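Local coordinates for protein Ufm1-specific protease (Caenorhabditis elegans, PDB 5EJJ) that acts as a thiol protease that hydrolyses the peptide bond at the C-terminal glycine of the ubiquitin-like modifier ufm-1, and helps a subset of odorant receptors reach olfactory cilia, at residues 49-54 and 79-84. Numbering follows the deposited sequence.
Sequences VLFAYA and LNIDGQ
Leu79 CD2 touches two side chains of segment 49-54 on the same flank, lying 3.6 Å from Val49 CG1 and 3.6 Å from Phe51 CE2. Its other branch also meets the ring, CD1 being 3.7 Å from Phe51 CE2, so both methyls pack against the CD2 and CE2 carbons of Phe51, the two side chains crossing at about a right angle. Ile81, two residues on, has an extended chain (chi2 -175°) that carries CD1 to 4.0 Å from Phe51 CE2. Branched apolar residues suit this buried patch: Val49, with CG1 anti to its backbone N, presents that methyl to Leu79. Phe51 CG, anti to the carbonyl carbon (chi1 -66°), brings the long, flat ring toward segment 79-84, although its CB does not point straight there; an alanine here would remove the ring and would probably loosen the packing of Leu79 and Ile81. Tyr15 of helix 8-19 meets the Phe51 ring edge-to-face, and Leu97 touches it as well. No hydrogen bond joins the segments, because strand 33-40 runs between them, pairing antiparallel with both. The arrangement is a buried apolar cluster on one face of a mixed beta-sheet under a helix, within the N-terminal MPN domain.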
loop_
_atom_site.group_PDB
_atom_site.type_symbol
_atom_site.label_atom_id
_atom_site.label_comp_id
_atom_site.label_asym_id
_atom_site.label_seq_id
_atom_site.Cartn_x
_atom_site.Cartn_y
_atom_site.Cartn_z
ATOM N N VAL A 49 -6.706 -4.353 14.452
ATOM C CA VAL A 49 -6.903 -3.870 15.801
ATOM C C VAL A 49 -6.477 -2.409 15.861
ATOM O O VAL A 49 -5.312 -2.075 15.665
ATOM C CB VAL A 49 -6.149 -4.713 16.811
ATOM C CG1 VAL A 49 -6.356 -4.152 18.194
ATOM C CG2 VAL A 49 -6.647 -6.141 16.753
ATOM N N LEU A 50 -7.433 -1.520 16.087
ATOM C CA LEU A 50 -7.104 -0.100 16.082
ATOM C C LEU A 50 -7.158 0.532 17.471
ATOM O O LEU A 50 -8.208 0.565 18.115
ATOM C CB LEU A 50 -7.972 0.652 15.092
ATOM C CG LEU A 50 -7.672 0.255 13.647
ATOM C CD1 LEU A 50 -8.639 0.950 12.667
ATOM C CD2 LEU A 50 -6.195 0.524 13.289
ATOM N N PHE A 51 -6.007 1.018 17.931
ATOM C CA PHE A 51 -5.902 1.635 19.244
ATOM C C PHE A 51 -6.202 3.134 19.174
ATOM O O PHE A 51 -5.952 3.792 18.151
ATOM C CB PHE A 51 -4.508 1.392 19.825
ATOM C CG PHE A 51 -4.221 -0.039 20.116
ATOM C CD1 PHE A 51 -3.550 -0.823 19.200
ATOM C CD2 PHE A 51 -4.634 -0.615 21.300
ATOM C CE1 PHE A 51 -3.282 -2.164 19.465
ATOM C CE2 PHE A 51 -4.381 -1.966 21.572
ATOM C CZ PHE A 51 -3.708 -2.739 20.654
ATOM N N ALA A 52 -6.735 3.668 20.271
ATOM C CA ALA A 52 -7.056 5.089 20.368
ATOM C C ALA A 52 -7.077 5.579 21.817
ATOM O O ALA A 52 -7.502 4.847 22.728
ATOM C CB ALA A 52 -8.392 5.369 19.722
ATOM N N TYR A 53 -6.623 6.822 22.017
ATOM C CA TYR A 53 -6.774 7.509 23.297
ATOM C C TYR A 53 -8.250 7.848 23.519
ATOM O O TYR A 53 -9.027 7.895 22.567
ATOM C CB TYR A 53 -5.934 8.778 23.324
ATOM C CG TYR A 53 -4.444 8.553 23.207
ATOM C CD1 TYR A 53 -3.819 8.572 21.976
ATOM C CD2 TYR A 53 -3.658 8.338 24.332
ATOM C CE1 TYR A 53 -2.448 8.385 21.862
ATOM C CE2 TYR A 53 -2.288 8.143 24.229
ATOM C CZ TYR A 53 -1.688 8.172 22.989
ATOM O OH TYR A 53 -0.321 7.988 22.865
ATOM N N ALA A 54 -8.634 8.089 24.767
ATOM C CA ALA A 54 -10.048 8.177 25.121
ATOM C C ALA A 54 -10.843 9.234 24.363
ATOM O O ALA A 54 -12.053 9.056 24.174
ATOM C CB ALA A 54 -10.212 8.349 26.614
ATOM N N LEU A 79 -11.501 -3.336 22.942
ATOM C CA LEU A 79 -10.420 -3.804 23.778
ATOM C C LEU A 79 -10.288 -2.963 25.028
ATOM O O LEU A 79 -10.590 -1.771 25.018
ATOM C CB LEU A 79 -9.103 -3.864 22.984
ATOM C CG LEU A 79 -8.491 -2.540 22.509
ATOM C CD1 LEU A 79 -7.489 -2.000 23.510
ATOM C CD2 LEU A 79 -7.841 -2.704 21.153
ATOM N N ASN A 80 -9.842 -3.616 26.099
ATOM C CA ASN A 80 -9.599 -2.975 27.379
ATOM C C ASN A 80 -8.169 -3.190 27.835
ATOM O O ASN A 80 -7.758 -4.324 28.066
ATOM C CB ASN A 80 -10.527 -3.554 28.431
ATOM C CG ASN A 80 -10.677 -2.644 29.611
ATOM O OD1 ASN A 80 -9.959 -1.644 29.721
ATOM N ND2 ASN A 80 -11.616 -2.971 30.504
ATOM N N ILE A 81 -7.413 -2.110 27.972
ATOM C CA ILE A 81 -6.028 -2.215 28.416
ATOM C C ILE A 81 -5.844 -1.919 29.910
ATOM O O ILE A 81 -6.138 -0.809 30.376
ATOM C CB ILE A 81 -5.127 -1.263 27.644
ATOM C CG1 ILE A 81 -5.160 -1.573 26.155
ATOM C CG2 ILE A 81 -3.705 -1.359 28.156
ATOM C CD1 ILE A 81 -4.182 -0.706 25.374
ATOM N N ASP A 82 -5.345 -2.913 30.645
ATOM C CA ASP A 82 -5.067 -2.788 32.074
ATOM C C ASP A 82 -6.335 -2.536 32.877
ATOM O O ASP A 82 -6.289 -1.958 33.952
ATOM C CB ASP A 82 -4.038 -1.683 32.337
ATOM C CG ASP A 82 -2.630 -2.082 31.929
ATOM O OD1 ASP A 82 -2.224 -3.231 32.239
ATOM O OD2 ASP A 82 -1.923 -1.245 31.311
ATOM N N GLY A 83 -7.472 -2.960 32.342
ATOM C CA GLY A 83 -8.742 -2.771 33.012
ATOM C C GLY A 83 -9.152 -1.318 33.224
ATOM O O GLY A 83 -10.198 -1.042 33.817
ATOM N N GLN A 84 -8.350 -0.378 32.740
ATOM C CA GLN A 84 -8.651 1.023 32.995
ATOM C C GLN A 84 -8.656 1.884 31.727
ATOM O O GLN A 84 -7.977 2.916 31.641
ATOM C CB GLN A 84 -7.716 1.600 34.074
ATOM C CG GLN A 84 -6.241 1.265 33.885
ATOM C CD GLN A 84 -5.319 2.186 34.674
ATOM O OE1 GLN A 84 -5.375 3.412 34.531
ATOM N NE2 GLN A 84 -4.463 1.598 35.513
#